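Long-range contacts in acetyl-CoA hydrolase/transferase family protein (Porphyromonas gingivalis, PDB 2NVV), which probably catalyses acetyl-CoA hydrolysis or the transfer of coenzyme A between acetate and another carboxylic acid, and binds zinc: residues Ala477-Glu481 and Val491-Tyr496; Ser389-Ser395 and Val419-Glu425; Thr59-Ala65 and Arg80-Asn86; Ala43-His47 and Gln73-Val77. All coordinates share one frame; numbering follows the deposited sequence.

Contact 1 (Ala477-Glu481 and Val491-Tyr496)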
loop_
_atom_site.group_PDB
_atom_site.type_symbol
_atom_site.label_atom_id
_atom_site.label_comp_id
_atom_site.label_asym_id
_atom_site.label_seq_id
_atom_site.Cartn_x
_atom_site.Cartn_y
_atom_site.Cartn_z
ATOM N N ALA A 477 -16.577 18.755 10.840
ATOM C CA ALA A 477 -17.696 19.686 10.818
ATOM C C ALA A 477 -18.538 19.562 9.547
ATOM O O ALA A 477 -19.758 19.690 9.593
ATOM C CB ALA A 477 -17.174 21.100 10.954
ATOM N N PHE A 478 -17.891 19.332 8.412
ATOM C CA PHE A 478 -18.602 19.183 7.146
ATOM C C PHE A 478 -19.616 18.035 7.222
ATOM O O PHE A 478 -20.781 18.195 6.867
ATOM C CB PHE A 478 -17.601 18.921 6.015
ATOM C CG PHE A 478 -17.084 20.171 5.360
ATOM C CD1 PHE A 478 -16.748 21.285 6.121
ATOM C CD2 PHE A 478 -16.930 20.236 3.981
ATOM C CE1 PHE A 478 -16.266 22.451 5.518
ATOM C CE2 PHE A 478 -16.450 21.397 3.370
ATOM C CZ PHE A 478 -16.119 22.507 4.145
ATOM N N HIS A 479 -19.147 16.882 7.694
ATOM C CA HIS A 479 -19.963 15.684 7.841
ATOM C C HIS A 479 -21.029 15.903 8.902
ATOM O O HIS A 479 -22.182 15.476 8.745
ATOM C CB HIS A 479 -19.084 14.513 8.265
ATOM C CG HIS A 479 -17.955 14.237 7.327
ATOM N ND1 HIS A 479 -18.110 13.490 6.180
ATOM C CD2 HIS A 479 -16.648 14.588 7.375
ATOM C CE1 HIS A 479 -16.945 13.384 5.564
ATOM N NE2 HIS A 479 -16.041 14.041 6.270
ATOM N N GLN A 480 -20.626 16.547 9.994
ATOM C CA GLN A 480 -21.536 16.834 11.082
ATOM C C GLN A 480 -22.634 17.766 10.613
ATOM O O GLN A 480 -23.796 17.563 10.944
ATOM C CB GLN A 480 -20.786 17.469 12.254
ATOM C CG GLN A 480 -19.991 16.487 13.100
ATOM C CD GLN A 480 -19.185 17.173 14.188
ATOM O OE1 GLN A 480 -18.925 16.596 15.242
ATOM N NE2 GLN A 480 -18.775 18.405 13.933
ATOM N N GLU A 481 -22.271 18.785 9.835
ATOM C CA GLU A 481 -23.257 19.748 9.334
ATOM C C GLU A 481 -24.226 19.115 8.355
ATOM O O GLU A 481 -25.384 19.510 8.292
ATOM C CB GLU A 481 -22.572 20.944 8.661
ATOM C CG GLU A 481 -23.553 22.025 8.211
ATOM C CD GLU A 481 -24.304 22.674 9.379
ATOM O OE1 GLU A 481 -25.440 23.143 9.174
ATOM O OE2 GLU A 481 -23.755 22.729 10.500
ATOM N N VAL A 491 -21.708 25.523 7.170
ATOM C CA VAL A 491 -20.659 25.468 8.159
ATOM C C VAL A 491 -20.033 26.836 8.367
ATOM O O VAL A 491 -19.873 27.616 7.430
ATOM C CB VAL A 491 -19.550 24.456 7.749
ATOM C CG1 VAL A 491 -18.330 24.619 8.641
ATOM C CG2 VAL A 491 -20.075 23.034 7.849
ATOM N N ARG A 492 -19.699 27.111 9.621
ATOM C CA ARG A 492 -19.039 28.337 10.048
ATOM C C ARG A 492 -18.140 27.837 11.176
ATOM O O ARG A 492 -18.622 27.374 12.212
ATOM C CB ARG A 492 -20.061 29.352 10.562
ATOM C CG ARG A 492 -20.820 30.065 9.449
ATOM C CD ARG A 492 -21.960 30.903 10.009
ATOM N NE ARG A 492 -21.536 31.760 11.116
ATOM C CZ ARG A 492 -22.374 32.446 11.895
ATOM N NH1 ARG A 492 -21.900 33.202 12.885
ATOM N NH2 ARG A 492 -23.686 32.368 11.686
ATOM N N TRP A 493 -16.835 27.904 10.956
ATOM C CA TRP A 493 -15.875 27.413 11.930
ATOM C C TRP A 493 -16.058 27.955 13.334
ATOM O O TRP A 493 -15.743 27.272 14.308
ATOM C CB TRP A 493 -14.458 27.680 11.424
ATOM C CG TRP A 493 -14.225 27.036 10.094
ATOM C CD1 TRP A 493 -13.980 27.665 8.909
ATOM C CD2 TRP A 493 -14.305 25.633 9.794
ATOM N NE1 TRP A 493 -13.907 26.747 7.888
ATOM C CE2 TRP A 493 -14.103 25.492 8.400
ATOM C CE3 TRP A 493 -14.529 24.485 10.566
ATOM C CZ2 TRP A 493 -14.119 24.246 7.761
ATOM C CZ3 TRP A 493 -14.546 23.249 9.933
ATOM C CH2 TRP A 493 -14.342 23.137 8.543
ATOM N N GLU A 494 -16.578 29.172 13.441
ATOM C CA GLU A 494 -16.796 29.787 14.741
ATOM C C GLU A 494 -17.914 29.063 15.479
ATOM O O GLU A 494 -18.039 29.170 16.700
ATOM C CB GLU A 494 -17.129 31.274 14.574
ATOM C CG GLU A 494 -15.917 32.138 14.191
ATOM C CD GLU A 494 -15.361 31.847 12.784
ATOM O OE1 GLU A 494 -14.162 32.133 12.548
ATOM O OE2 GLU A 494 -16.117 31.351 11.914
ATOM N N ASP A 495 -18.715 28.315 14.726
ATOM C CA ASP A 495 -19.823 27.550 15.290
ATOM C C ASP A 495 -19.341 26.187 15.766
ATOM O O ASP A 495 -19.903 25.619 16.706
ATOM C CB ASP A 495 -20.916 27.340 14.246
ATOM C CG ASP A 495 -21.675 28.598 13.939
ATOM O OD1 ASP A 495 -22.439 28.584 12.945
ATOM O OD2 ASP A 495 -21.514 29.592 14.690
ATOM N N TYR A 496 -18.314 25.654 15.111
ATOM C CA TYR A 496 -17.791 24.350 15.492
ATOM C C TYR A 496 -16.618 24.435 16.452
ATOM O O TYR A 496 -15.855 23.485 16.621
ATOM C CB TYR A 496 -17.428 23.537 14.247
ATOM C CG TYR A 496 -18.652 22.965 13.571
ATOM C CD1 TYR A 496 -19.454 23.753 12.741
ATOM C CD2 TYR A 496 -19.060 21.658 13.830
ATOM C CE1 TYR A 496 -20.634 23.251 12.195
ATOM C CE2 TYR A 496 -20.237 21.146 13.291
ATOM C CZ TYR A 496 -21.021 21.945 12.477
ATOM O OH TYR A 496 -22.192 21.434 11.960
#
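Ala477 is the small bump that the chain end closes over: its CB sits above one face of the Tyr496 ring, 3.6 Å from the ring centroid and 19° off the normal, a CH-pi contact. The same methyl also reaches Trp493, coming within 3.5 Å of CZ3, and so lodges between two aromatic rings. Beside it, Val491 CG2 drops into the dip between Phe478 and Glu481, touching Glu481 CB at 3.4 Å and Phe478 CD1 at 4.1 Å. Phe478 and Trp493 meet rim to rim with their planes only 15° apart, Phe478 CE1 lying 3.6 Å from Trp493 CZ2, and neither ring covers the other. This is helix 477-484 with the C-terminal tail doubled back along it, so that the last modelled residues are packed onto the helix that precedes them. Helix 453-459 backs the aromatic side: Leu455 touches Phe478 and Val491, and its O accepts a hydrogen bond from Trp493 NE1. At the polar end, Glu481 has CG anti to its backbone N (chi1 -176°) and bends at chi2, bringing the carboxylate round to the rim of Tyr496. Tyr496 OH donates to Glu481 OE2 over 2.5 Å, meeting it on the anti side, with the carboxylate nearly perpendicular to the ring. The other carboxylate oxygen, OE1, is hydrogen-bonded to Ser485 OG.

Contact 2 (Ser389-Ser395 and Val419-Glu425)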
loop_
_atom_site.group_PDB
_atom_site.type_symbol
_atom_site.label_atom_id
_atom_site.label_comp_id
_atom_site.label_asym_id
_atom_site.label_seq_id
_atom_site.Cartn_x
_atom_site.Cartn_y
_atom_site.Cartn_z
ATOM N N SER A 389 -0.616 7.650 -9.664
ATOM C CA SER A 389 -1.979 7.296 -9.279
ATOM C C SER A 389 -2.885 8.509 -9.374
ATOM O O SER A 389 -2.548 9.585 -8.888
ATOM C CB SER A 389 -2.020 6.736 -7.860
ATOM O OG SER A 389 -1.703 7.746 -6.925
ATOM N N ILE A 390 -4.037 8.320 -10.002
ATOM C CA ILE A 390 -5.000 9.393 -10.182
ATOM C C ILE A 390 -6.353 9.052 -9.570
ATOM O O ILE A 390 -6.826 7.918 -9.644
ATOM C CB ILE A 390 -5.221 9.686 -11.680
ATOM C CG1 ILE A 390 -3.887 10.005 -12.352
ATOM C CG2 ILE A 390 -6.212 10.833 -11.846
ATOM C CD1 ILE A 390 -3.966 10.054 -13.864
ATOM N N PHE A 391 -6.971 10.045 -8.956
ATOM C CA PHE A 391 -8.281 9.860 -8.368
ATOM C C PHE A 391 -9.213 10.926 -8.925
ATOM O O PHE A 391 -8.892 12.120 -8.936
ATOM C CB PHE A 391 -8.191 9.935 -6.850
ATOM C CG PHE A 391 -7.821 8.632 -6.214
ATOM C CD1 PHE A 391 -8.785 7.634 -6.032
ATOM C CD2 PHE A 391 -6.508 8.379 -5.822
ATOM C CE1 PHE A 391 -8.449 6.398 -5.465
ATOM C CE2 PHE A 391 -6.158 7.148 -5.256
ATOM C CZ PHE A 391 -7.135 6.153 -5.077
ATOM N N THR A 392 -10.357 10.474 -9.423
ATOM C CA THR A 392 -11.359 11.358 -9.997
ATOM C C THR A 392 -12.604 11.378 -9.137
ATOM O O THR A 392 -12.867 10.442 -8.395
ATOM C CB THR A 392 -11.770 10.886 -11.376
ATOM O OG1 THR A 392 -12.219 9.539 -11.267
ATOM C CG2 THR A 392 -10.608 10.962 -12.345
ATOM N N THR A 393 -13.374 12.453 -9.259
ATOM C CA THR A 393 -14.609 12.601 -8.498
ATOM C C THR A 393 -15.288 13.940 -8.760
ATOM O O THR A 393 -14.631 14.992 -8.801
ATOM C CB THR A 393 -14.372 12.541 -6.974
ATOM O OG1 THR A 393 -15.600 12.808 -6.293
ATOM C CG2 THR A 393 -13.354 13.597 -6.538
ATOM N N PRO A 394 -16.613 13.922 -8.973
ATOM C CA PRO A 394 -17.283 15.200 -9.198
ATOM C C PRO A 394 -17.037 15.975 -7.910
ATOM O O PRO A 394 -16.939 15.377 -6.847
ATOM C CB PRO A 394 -18.743 14.789 -9.399
ATOM C CG PRO A 394 -18.850 13.474 -8.668
ATOM C CD PRO A 394 -17.565 12.801 -9.052
ATOM N N SER A 395 -16.904 17.291 -8.001
ATOM C CA SER A 395 -16.624 18.102 -6.814
ATOM C C SER A 395 -17.731 18.100 -5.765
ATOM O O SER A 395 -17.454 18.161 -4.568
ATOM C CB SER A 395 -16.325 19.549 -7.224
ATOM O OG SER A 395 -17.493 20.208 -7.685
ATOM N N VAL A 419 -1.559 8.763 -2.888
ATOM C CA VAL A 419 -2.334 9.526 -3.857
ATOM C C VAL A 419 -1.456 10.602 -4.505
ATOM O O VAL A 419 -0.989 11.527 -3.836
ATOM C CB VAL A 419 -3.548 10.181 -3.176
ATOM C CG1 VAL A 419 -4.450 10.794 -4.219
ATOM C CG2 VAL A 419 -4.297 9.146 -2.350
ATOM N N LYS A 420 -1.240 10.483 -5.808
ATOM C CA LYS A 420 -0.393 11.432 -6.532
ATOM C C LYS A 420 -1.120 12.563 -7.244
ATOM O O LYS A 420 -0.615 13.689 -7.306
ATOM C CB LYS A 420 0.467 10.686 -7.550
ATOM C CG LYS A 420 1.231 9.503 -6.966
ATOM C CD LYS A 420 2.067 9.909 -5.771
ATOM C CE LYS A 420 2.793 8.717 -5.167
ATOM N NZ LYS A 420 3.639 9.142 -4.023
ATOM N N VAL A 421 -2.299 12.270 -7.783
ATOM C CA VAL A 421 -3.067 13.276 -8.506
ATOM C C VAL A 421 -4.566 13.145 -8.270
ATOM O O VAL A 421 -5.090 12.033 -8.181
ATOM C CB VAL A 421 -2.826 13.158 -10.014
ATOM C CG1 VAL A 421 -3.542 14.266 -10.746
ATOM C CG2 VAL A 421 -1.332 13.178 -10.300
ATOM N N ILE A 422 -5.248 14.285 -8.166
ATOM C CA ILE A 422 -6.697 14.306 -7.972
ATOM C C ILE A 422 -7.305 15.187 -9.069
ATOM O O ILE A 422 -6.776 16.253 -9.396
ATOM C CB ILE A 422 -7.076 14.867 -6.590
ATOM C CG1 ILE A 422 -6.448 14.017 -5.489
ATOM C CG2 ILE A 422 -8.577 14.857 -6.424
ATOM C CD1 ILE A 422 -6.757 14.505 -4.086
ATOM N N ILE A 423 -8.421 14.743 -9.636
ATOM C CA ILE A 423 -9.057 15.489 -10.706
ATOM C C ILE A 423 -10.588 15.558 -10.631
ATOM O O ILE A 423 -11.266 14.537 -10.508
ATOM C CB ILE A 423 -8.679 14.868 -12.068
ATOM C CG1 ILE A 423 -7.174 14.948 -12.271
ATOM C CG2 ILE A 423 -9.419 15.574 -13.196
ATOM C CD1 ILE A 423 -6.671 14.170 -13.467
ATOM N N SER A 424 -11.135 16.764 -10.702
ATOM C CA SER A 424 -12.588 16.929 -10.712
ATOM C C SER A 424 -12.929 17.700 -11.991
ATOM O O SER A 424 -12.077 17.870 -12.860
ATOM C CB SER A 424 -13.078 17.686 -9.468
ATOM O OG SER A 424 -12.681 19.040 -9.484
ATOM N N GLU A 425 -14.163 18.154 -12.123
ATOM C CA GLU A 425 -14.547 18.894 -13.317
ATOM C C GLU A 425 -13.883 20.270 -13.375
ATOM O O GLU A 425 -13.766 20.868 -14.448
ATOM C CB GLU A 425 -16.063 19.064 -13.377
ATOM C CG GLU A 425 -16.674 19.990 -12.309
ATOM C CD GLU A 425 -16.919 19.326 -10.958
ATOM O OE1 GLU A 425 -17.655 19.916 -10.149
ATOM O OE2 GLU A 425 -16.387 18.234 -10.685
#
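Ser389 O takes two backbone N-H groups from residues 420 and 421, at the start of the neighbouring strand: Val421 N at 2.9 Å, and Lys420 N in a weak second bond. Lys420 N also gives a bond to Ser389 OG at 3.0 Å. Ser389 keeps OG between its N and carbonyl carbon (chi1 68°), where it can meet that N-H while also bonding Ser418 O. From here strands 389-392 and 421-424 run parallel, with Phe391 N bonded to Val421 O at 2.8 Å, Phe391 O accepting from Ile423 N at 2.8 Å, and Thr393 N reaching Ile423 O beyond the strand end. They lie within the mixed sheet of the C-terminal half, strand 348-352 flanking 389-392 on its other side. On one face Ile390 and Val421 stand side by side, and Ile390 CG2 touches Ile423 CD1 at 3.7 Å. On the other, Phe391 crosses Val419 at about a right angle, Phe391 CD2 lying 3.6 Å from Val419 CG1, and Ile362 packs there too. Thr392 comes close to Val262, a predicted coenzyme A-binding residue. At the far end Glu425 folds back, its OE2 taking Ser395 N at 2.9 Å through the syn lone pair, while OE1 accepts from Ser395 OG. The carboxylate thus takes over as acceptor where the strand pairing stops, and its charge is probably eased by those two donors.

Contact 3 (Thr59-Ala65 and Arg80-Asn86)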
loop_
_atom_site.group_PDB
_atom_site.type_symbol
_atom_site.label_atom_id
_atom_site.label_comp_id
_atom_site.label_asym_id
_atom_site.label_seq_id
_atom_site.Cartn_x
_atom_site.Cartn_y
_atom_site.Cartn_z
ATOM N N THR A 59 -15.251 -14.894 -2.700
ATOM C CA THR A 59 -15.516 -14.630 -4.113
ATOM C C THR A 59 -14.348 -13.837 -4.708
ATOM O O THR A 59 -13.399 -13.497 -4.006
ATOM C CB THR A 59 -16.804 -13.797 -4.298
ATOM O OG1 THR A 59 -16.608 -12.483 -3.746
ATOM C CG2 THR A 59 -17.966 -14.449 -3.608
ATOM N N GLY A 60 -14.412 -13.558 -6.004
ATOM C CA GLY A 60 -13.361 -12.777 -6.633
ATOM C C GLY A 60 -13.623 -11.340 -6.250
ATOM O O GLY A 60 -12.803 -10.694 -5.595
ATOM N N ALA A 61 -14.800 -10.865 -6.652
ATOM C CA ALA A 61 -15.255 -9.516 -6.348
ATOM C C ALA A 61 -16.778 -9.590 -6.182
ATOM O O ALA A 61 -17.283 -10.464 -5.466
ATOM C CB ALA A 61 -14.875 -8.570 -7.468
ATOM N N SER A 62 -17.497 -8.686 -6.848
ATOM C CA SER A 62 -18.950 -8.647 -6.783
ATOM C C SER A 62 -19.569 -9.818 -7.541
ATOM O O SER A 62 -18.940 -10.438 -8.402
ATOM C CB SER A 62 -19.476 -7.327 -7.347
ATOM O OG SER A 62 -19.021 -7.128 -8.670
ATOM N N THR A 63 -20.813 -10.122 -7.197
ATOM C CA THR A 63 -21.541 -11.218 -7.811
ATOM C C THR A 63 -22.930 -10.691 -8.172
ATOM O O THR A 63 -23.320 -9.601 -7.743
ATOM C CB THR A 63 -21.648 -12.389 -6.813
ATOM O OG1 THR A 63 -22.561 -12.056 -5.764
ATOM C CG2 THR A 63 -20.304 -12.647 -6.184
ATOM N N GLY A 64 -23.690 -11.439 -8.960
ATOM C CA GLY A 64 -25.019 -10.949 -9.314
ATOM C C GLY A 64 -25.974 -10.860 -8.130
ATOM O O GLY A 64 -25.588 -11.079 -6.973
ATOM N N ALA A 65 -27.227 -10.527 -8.411
ATOM C CA ALA A 65 -28.233 -10.456 -7.361
ATOM C C ALA A 65 -28.672 -11.896 -7.075
ATOM O O ALA A 65 -29.321 -12.180 -6.069
ATOM C CB ALA A 65 -29.418 -9.620 -7.833
ATOM N N ARG A 80 -18.418 -12.858 4.695
ATOM C CA ARG A 80 -18.209 -12.540 3.286
ATOM C C ARG A 80 -16.903 -11.791 2.988
ATOM O O ARG A 80 -16.496 -10.900 3.741
ATOM C CB ARG A 80 -19.396 -11.704 2.797
ATOM C CG ARG A 80 -19.325 -11.258 1.355
ATOM C CD ARG A 80 -19.723 -12.373 0.413
ATOM N NE ARG A 80 -19.840 -11.873 -0.953
ATOM C CZ ARG A 80 -18.820 -11.451 -1.688
ATOM N NH1 ARG A 80 -19.026 -10.997 -2.920
ATOM N NH2 ARG A 80 -17.596 -11.500 -1.198
ATOM N N THR A 81 -16.267 -12.159 1.877
ATOM C CA THR A 81 -15.020 -11.541 1.414
ATOM C C THR A 81 -14.890 -11.776 -0.088
ATOM O O THR A 81 -15.395 -12.767 -0.615
ATOM C CB THR A 81 -13.766 -12.156 2.056
ATOM O OG1 THR A 81 -14.139 -12.987 3.156
ATOM C CG2 THR A 81 -12.840 -11.068 2.545
ATOM N N PRO A 82 -14.157 -10.901 -0.791
ATOM C CA PRO A 82 -13.459 -9.736 -0.258
ATOM C C PRO A 82 -14.081 -8.407 -0.703
ATOM O O PRO A 82 -13.738 -7.342 -0.178
ATOM C CB PRO A 82 -12.060 -9.933 -0.808
ATOM C CG PRO A 82 -12.355 -10.391 -2.216
ATOM C CD PRO A 82 -13.579 -11.297 -2.090
ATOM N N TYR A 83 -15.001 -8.481 -1.662
ATOM C CA TYR A 83 -15.665 -7.308 -2.206
ATOM C C TYR A 83 -17.096 -7.685 -2.570
ATOM O O TYR A 83 -17.344 -8.792 -3.054
ATOM C CB TYR A 83 -14.928 -6.848 -3.469
ATOM C CG TYR A 83 -15.466 -5.596 -4.134
ATOM C CD1 TYR A 83 -14.919 -4.341 -3.856
ATOM C CD2 TYR A 83 -16.501 -5.664 -5.064
ATOM C CE1 TYR A 83 -15.387 -3.188 -4.495
ATOM C CE2 TYR A 83 -16.976 -4.526 -5.700
ATOM C CZ TYR A 83 -16.417 -3.293 -5.417
ATOM O OH TYR A 83 -16.872 -2.162 -6.066
ATOM N N GLN A 84 -18.039 -6.776 -2.322
ATOM C CA GLN A 84 -19.431 -7.016 -2.679
ATOM C C GLN A 84 -20.017 -5.748 -3.269
ATOM O O GLN A 84 -19.440 -4.667 -3.151
ATOM C CB GLN A 84 -20.271 -7.482 -1.472
ATOM C CG GLN A 84 -20.378 -6.526 -0.285
ATOM C CD GLN A 84 -21.248 -5.313 -0.560
ATOM O OE1 GLN A 84 -22.354 -5.431 -1.122
ATOM N NE2 GLN A 84 -20.766 -4.137 -0.149
ATOM N N SER A 85 -21.164 -5.893 -3.919
ATOM C CA SER A 85 -21.826 -4.773 -4.551
ATOM C C SER A 85 -23.329 -5.029 -4.760
ATOM O O SER A 85 -23.884 -4.705 -5.802
ATOM C CB SER A 85 -21.134 -4.488 -5.881
ATOM O OG SER A 85 -21.824 -3.480 -6.583
ATOM N N ASN A 86 -23.978 -5.612 -3.758
ATOM C CA ASN A 86 -25.408 -5.912 -3.808
ATOM C C ASN A 86 -26.135 -5.214 -2.656
ATOM O O ASN A 86 -25.701 -5.290 -1.510
ATOM C CB ASN A 86 -25.618 -7.428 -3.733
ATOM C CG ASN A 86 -27.067 -7.809 -3.492
ATOM O OD1 ASN A 86 -27.499 -7.948 -2.345
ATOM N ND2 ASN A 86 -27.830 -7.972 -4.570
#
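The guanidinium of Arg80 lies flat beneath Thr59, whose CG2 stands 3.6 Å above its plane and over its centre; the two side chains cross at about a right angle. Gln84 CB, from Arg80's own segment, lies over the opposite face, displaced toward the rim. In the guanidinium plane, at its edge, Arg80 NH1 donates to Ala61 O at 3.1 Å. That carbonyl is gripped twice, because Thr59 OG1 also donates to Ala61 O, at 2.7 Å, in the carbonyl plane and on a lone pair. Arg80 first runs out opposite its own N (chi1 179°), then kinks at chi2 (79°), which brings the guanidinium to the 59-65 loop; NE forms a salt bridge with Asp68. The same aspartate holds Thr63 OG1, so one carboxylate fixes both segments. Tyr83 meets the loop differently, rim first: Tyr83 CD2 faces Ser62 N at 3.6 Å, and Ala61 CB lies 4.1 Å from Tyr83 CD2. Beyond it the CB atoms of Ser62 and Ser85 touch at 3.6 Å. Tyr83 also touches Asn374, predicted to bind coenzyme A, and the side chain of Ala61 lies about 6 Å from that of Glu284, the predicted catalytic glutamate. Thr59 N bonds Thr81 O at 3.0 Å, continuing the pairing of parallel strands 55-58 and 77-81 to their C-terminal ends, where the loops lead into helix 65-73 and, through the N-cap Asn86, helix 87-94.

Contact 4 (Ala43-His47 and Gln73-Val77)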
loop_
_atom_site.group_PDB
_atom_site.type_symbol
_atom_site.label_atom_id
_atom_site.label_comp_id
_atom_site.label_asym_id
_atom_site.label_seq_id
_atom_site.Cartn_x
_atom_site.Cartn_y
_atom_site.Cartn_z
ATOM N N ALA A 43 -31.507 -23.131 2.517
ATOM C CA ALA A 43 -31.127 -22.423 3.734
ATOM C C ALA A 43 -32.355 -21.930 4.473
ATOM O O ALA A 43 -32.452 -22.056 5.690
ATOM C CB ALA A 43 -30.218 -21.244 3.388
ATOM N N ILE A 44 -33.292 -21.356 3.724
ATOM C CA ILE A 44 -34.523 -20.833 4.299
ATOM C C ILE A 44 -35.359 -21.962 4.885
ATOM O O ILE A 44 -35.927 -21.825 5.966
ATOM C CB ILE A 44 -35.359 -20.077 3.237
ATOM C CG1 ILE A 44 -34.614 -18.811 2.794
ATOM C CG2 ILE A 44 -36.732 -19.723 3.803
ATOM C CD1 ILE A 44 -35.307 -18.015 1.701
ATOM N N ALA A 45 -35.429 -23.080 4.172
ATOM C CA ALA A 45 -36.200 -24.225 4.631
ATOM C C ALA A 45 -35.649 -24.745 5.959
ATOM O O ALA A 45 -36.378 -25.342 6.753
ATOM C CB ALA A 45 -36.171 -25.322 3.586
ATOM N N ALA A 46 -34.361 -24.524 6.194
ATOM C CA ALA A 46 -33.730 -24.953 7.433
ATOM C C ALA A 46 -34.050 -23.956 8.547
ATOM O O ALA A 46 -34.312 -24.341 9.683
ATOM C CB ALA A 46 -32.228 -25.056 7.244
ATOM N N HIS A 47 -34.032 -22.668 8.217
ATOM C CA HIS A 47 -34.315 -21.631 9.201
ATOM C C HIS A 47 -35.709 -21.785 9.811
ATOM O O HIS A 47 -35.851 -21.909 11.020
ATOM C CB HIS A 47 -34.209 -20.232 8.574
ATOM C CG HIS A 47 -32.851 -19.898 8.031
ATOM N ND1 HIS A 47 -31.683 -20.209 8.695
ATOM C CD2 HIS A 47 -32.481 -19.228 6.913
ATOM C CE1 HIS A 47 -30.653 -19.744 8.010
ATOM N NE2 HIS A 47 -31.109 -19.144 6.926
ATOM N N GLN A 73 -30.796 -12.263 1.251
ATOM C CA GLN A 73 -32.221 -12.236 1.563
ATOM C C GLN A 73 -32.562 -13.486 2.363
ATOM O O GLN A 73 -33.492 -13.491 3.165
ATOM C CB GLN A 73 -33.062 -12.210 0.283
ATOM C CG GLN A 73 -32.835 -11.011 -0.610
ATOM C CD GLN A 73 -33.760 -10.997 -1.827
ATOM O OE1 GLN A 73 -33.927 -12.010 -2.525
ATOM N NE2 GLN A 73 -34.358 -9.838 -2.094
ATOM N N ALA A 74 -31.803 -14.552 2.125
ATOM C CA ALA A 74 -31.989 -15.825 2.822
ATOM C C ALA A 74 -31.337 -15.790 4.203
ATOM O O ALA A 74 -31.508 -16.713 5.000
ATOM C CB ALA A 74 -31.389 -16.960 2.004
ATOM N N ASP A 75 -30.595 -14.725 4.482
ATOM C CA ASP A 75 -29.911 -14.580 5.762
ATOM C C ASP A 75 -29.055 -15.826 6.018
ATOM O O ASP A 75 -29.106 -16.426 7.079
ATOM C CB ASP A 75 -30.940 -14.379 6.886
ATOM C CG ASP A 75 -30.292 -14.019 8.228
ATOM O OD1 ASP A 75 -29.172 -13.462 8.230
ATOM O OD2 ASP A 75 -30.911 -14.284 9.282
ATOM N N ALA A 76 -28.258 -16.198 5.022
ATOM C CA ALA A 76 -27.413 -17.383 5.118
ATOM C C ALA A 76 -25.954 -17.041 4.921
ATOM O O ALA A 76 -25.176 -17.877 4.476
ATOM C CB ALA A 76 -27.852 -18.426 4.070
ATOM N N VAL A 77 -25.580 -15.817 5.259
ATOM C CA VAL A 77 -24.199 -15.384 5.097
ATOM C C VAL A 77 -23.497 -15.332 6.446
ATOM O O VAL A 77 -23.737 -14.403 7.215
ATOM C CB VAL A 77 -24.130 -13.961 4.478
ATOM C CG1 VAL A 77 -22.693 -13.570 4.234
ATOM C CG2 VAL A 77 -24.938 -13.901 3.201
#
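The last turn of helix 35-47 lies against the turn that leaves helix 65-73, with the CA atoms of Ile44 and Ala74 5.8 Å apart and those of Ala43 and Ala76 at 6.4 Å. That turn is a Schellman motif: Asp75 takes a positive phi of 54° and swings the chain out of the helix toward the next strand. Small side chains let the two come close. Ala43 and Ala76 point at each other and meet methyl to methyl, CB to CB 3.7 Å. Alongside, Ile44 lays CG1 against Ala74 CB at 3.8 Å, with CD1 a little farther off. One turn on, His47 turns CG away from its own carbonyl carbon (chi1 -61°), which carries the imidazole across to the carbonyls of Ala74 and Asp75. His47 NE2 lies 3.1 Å from Ala74 O, which sits near the ring plane at the edge, and 3.4 Å from Asp75 O. Ala43 O, one turn back in the same helix, lies over one face of the ring, toward the rim. Phe53, in the loop before strand 55-58, packs on Ala43 and His47, while Ala76 is backbone-bonded to Ile55 and Asp75 touches Leu92 of helix 87-94; the contact thus ties helix 35-47 to the point where helix 65-73 passes into strand 77-81 of the parallel sheet.

Contacts 3 and 4 sit at the two ends of the same strand-helix unit in the N-terminal half: helix 65-73 leaves the loop of contact 3 and ends in the turn of contact 4, and strand 77-81 returns. Contact 3, its centre about 10 Å from the centre of the chain and near the predicted active site, is polar and buried; contact 4 is partly exposed and mostly alanine packing. Contact 2 is a buried pairing of strands in the other half, carried mainly by backbone bonds and closed by a carboxylate at one end. Contact 1 is also buried locally but peripheral, its centre about 33 Å from the chain's centre, and relies mainly on aromatic and methyl packing, with one tyrosine-carboxylate bond.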